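Local coordinates for putative DsbA oxidoreductase SCO1869 (Streptomyces coelicolor A3, PDB 3GL5) that probably acts as a thiol-disulfide oxidoreductase of the DsbA family, with a thioredoxin-like domain and a CxxC active-site motif, at the interface of chains A and B. Sequence-based numbering; all coordinates share one arbitrary frame. Chains: chain A/B, Putative DsbA oxidoreductase SCO1869.

The interface of chains A and B. Residues chain A 227-229, 234-235; chain B 13-15, 184-185.
A:Cys229 and B:Cys13 bring two sulfurs together at the apolar centre of this contact, a worked example that resembles the way a DsbA-like active site may receive a peptide. SG of A:Cys229 lies 3.6 Å from SG of B:Cys13, in contact but not bonded; it is instead joined to SG of A:Cys234 in a disulfide within chain A. B:Cys13 is the first cysteine of the CxxC motif, the nucleophilic one in DsbA-type enzymes, and its SG, anti to the backbone N (chi1 164°), points toward the tail of chain A. CD of B:Pro14 packs against both sulfurs of that disulfide, 3.8 Å from SG of A:Cys234.

Beside the sulfurs, the indole of B:Trp15 supplies a broad flat surface. CB of A:Glu227 sits over one face, 3.3 Å from the centroid of the six-membered ring in a CH-pi contact. With CG anti to the carbonyl carbon (chi1 -78°), the chain runs on over CZ2, and a bend at chi2 turns the poorly ordered carboxylate, as modelled, towards CH2, its plane 34° from the indole. At the ring's edge, NE1 donates a hydrogen bond to O of A:Ala235 (3.1 Å); the acceptor lies in the indole plane, whereas the donor stands above the carbonyl plane. Replacing B:Trp15 by an alanine would probably leave the carbonyl of A:Ala235 without this donor and open a gap beneath A:Glu227.

At the polar rim, N of A:Cys229 donates to O of B:Val184 (2.7 Å), and N of B:Val184 returns a bond to O of A:Cys229 (2.8 Å), forming an antiparallel beta bridge. The peptide bond from B:Val184 to B:Pro185 is cis, and the pair belongs to the cis-proline loop that in the thioredoxin fold faces the CxxC motif. The tail residues are poorly ordered, and the exchange, repeated by two-fold symmetry, may not be biological. In the fold, tail strands 229-230 and 233-234 of chain A lie between the N-terminal end of helix 14-28 and the cis-proline loop of chain B, just before strand 186-189.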
ATOM      1  N   GLU A 227      23.494   5.056 -12.916  1.00 71.15           N
ATOM      2  CA  GLU A 227      22.812   5.674 -14.060  1.00 70.61           C
ATOM      3  C   GLU A 227      21.335   5.980 -13.798  1.00 69.58           C
ATOM      4  O   GLU A 227      20.581   5.111 -13.376  1.00 68.94           O
ATOM      5  CB  GLU A 227      22.943   4.788 -15.293  1.00 70.82           C
ATOM      6  CG  GLU A 227      24.298   4.868 -15.970  1.00 72.92           C
ATOM      7  CD  GLU A 227      25.267   3.780 -15.532  1.00 74.88           C
ATOM      8  OE1 GLU A 227      25.171   3.264 -14.384  1.00 74.45           O
ATOM      9  OE2 GLU A 227      26.139   3.436 -16.362  1.00 77.95           O
ATOM     10  N   ALA A 228      20.946   7.223 -14.064  1.00 68.89           N
ATOM     11  CA  ALA A 228      19.615   7.730 -13.735  1.00 68.61           C
ATOM     12  C   ALA A 228      19.134   8.678 -14.829  1.00 68.63           C
ATOM     13  O   ALA A 228      19.919   9.099 -15.673  1.00 68.44           O
ATOM     14  CB  ALA A 228      19.655   8.453 -12.387  1.00 68.01           C
ATOM     15  N   CYS A 229      17.839   8.995 -14.812  1.00 68.87           N
ATOM     16  CA  CYS A 229      17.275  10.088 -15.600  1.00 69.27           C
ATOM     17  C   CYS A 229      16.847  11.239 -14.689  1.00 69.13           C
ATOM     18  O   CYS A 229      16.190  11.040 -13.677  1.00 67.68           O
ATOM     19  CB  CYS A 229      16.123   9.594 -16.472  1.00 69.58           C
ATOM     20  SG  CYS A 229      16.612   8.244 -17.623  1.00 72.50           S
ATOM     21  N   CYS A 234      19.244  11.570 -19.278  1.00 81.53           N
ATOM     22  CA  CYS A 234      19.731  10.256 -18.783  1.00 82.62           C
ATOM     23  C   CYS A 234      21.228  10.038 -18.976  1.00 84.11           C
ATOM     24  O   CYS A 234      21.823  10.594 -19.898  1.00 84.40           O
ATOM     25  CB  CYS A 234      18.979   9.093 -19.460  1.00 82.00           C
ATOM     26  SG  CYS A 234      17.153   9.195 -19.382  1.00 80.06           S
ATOM     27  N   ALA A 235      21.816   9.199 -18.121  1.00 85.94           N
ATOM     28  CA  ALA A 235      23.258   8.896 -18.151  1.00 87.79           C
ATOM     29  C   ALA A 235      23.685   8.054 -19.370  1.00 88.98           C
ATOM     30  O   ALA A 235      22.851   7.369 -19.979  1.00 89.12           O
ATOM     31  CB  ALA A 235      23.703   8.217 -16.824  1.00 87.72           C
TER
ATOM     32  N   CYS B  13      11.778   6.403 -19.227  1.00 28.33           N
ATOM     33  CA  CYS B  13      13.056   6.454 -18.527  1.00 28.25           C
ATOM     34  C   CYS B  13      13.744   5.093 -18.754  1.00 27.42           C
ATOM     35  O   CYS B  13      13.369   4.106 -18.139  1.00 28.33           O
ATOM     36  CB  CYS B  13      12.762   6.722 -17.062  1.00 27.95           C
ATOM     37  SG  CYS B  13      14.035   6.434 -15.892  1.00 30.33           S
ATOM     38  N   PRO B  14      14.703   5.030 -19.680  1.00 27.31           N
ATOM     39  CA  PRO B  14      15.348   3.738 -20.008  1.00 26.50           C
ATOM     40  C   PRO B  14      15.993   3.073 -18.798  1.00 26.51           C
ATOM     41  O   PRO B  14      15.904   1.872 -18.685  1.00 26.97           O
ATOM     42  CB  PRO B  14      16.421   4.111 -21.048  1.00 26.68           C
ATOM     43  CG  PRO B  14      16.043   5.459 -21.584  1.00 26.02           C
ATOM     44  CD  PRO B  14      15.139   6.140 -20.562  1.00 26.39           C
ATOM     45  N   TRP B  15      16.641   3.839 -17.911  1.00 26.42           N
ATOM     46  CA  TRP B  15      17.235   3.314 -16.667  1.00 26.53           C
ATOM     47  C   TRP B  15      16.248   2.846 -15.617  1.00 26.89           C
ATOM     48  O   TRP B  15      16.633   2.104 -14.730  1.00 27.38           O
ATOM     49  CB  TRP B  15      18.153   4.359 -16.020  1.00 27.17           C
ATOM     50  CG  TRP B  15      19.382   4.621 -16.902  1.00 28.41           C
ATOM     51  CD1 TRP B  15      19.702   5.772 -17.593  1.00 30.23           C
ATOM     52  CD2 TRP B  15      20.385   3.667 -17.223  1.00 27.19           C
ATOM     53  NE1 TRP B  15      20.874   5.581 -18.316  1.00 29.03           N
ATOM     54  CE2 TRP B  15      21.307   4.296 -18.098  1.00 28.96           C
ATOM     55  CE3 TRP B  15      20.605   2.342 -16.833  1.00 31.24           C
ATOM     56  CZ2 TRP B  15      22.447   3.639 -18.584  1.00 31.94           C
ATOM     57  CZ3 TRP B  15      21.739   1.673 -17.337  1.00 32.49           C
ATOM     58  CH2 TRP B  15      22.642   2.333 -18.200  1.00 32.75           C
ATOM     59  N   VAL B 184      15.120   9.538 -11.537  1.00 22.10           N
ATOM     60  CA  VAL B 184      14.685   8.146 -11.334  1.00 20.68           C
ATOM     61  C   VAL B 184      15.571   7.168 -12.147  1.00 20.10           C
ATOM     62  O   VAL B 184      16.230   7.594 -13.101  1.00 17.25           O
ATOM     63  CB  VAL B 184      13.196   7.988 -11.717  1.00 20.28           C
ATOM     64  CG1 VAL B 184      12.327   8.577 -10.628  1.00 20.55           C
ATOM     65  CG2 VAL B 184      12.897   8.635 -13.073  1.00 18.96           C
ATOM     66  N   PRO B 185      15.578   5.866 -11.780  1.00 20.53           N
ATOM     67  CA  PRO B 185      14.782   5.237 -10.713  1.00 20.66           C
ATOM     68  C   PRO B 185      15.326   5.609  -9.329  1.00 20.56           C
ATOM     69  O   PRO B 185      16.525   5.929  -9.188  1.00 20.07           O
ATOM     70  CB  PRO B 185      14.946   3.732 -11.010  1.00 20.57           C
ATOM     71  CG  PRO B 185      16.357   3.661 -11.577  1.00 20.85           C
ATOM     72  CD  PRO B 185      16.517   4.897 -12.395  1.00 20.56           C
TER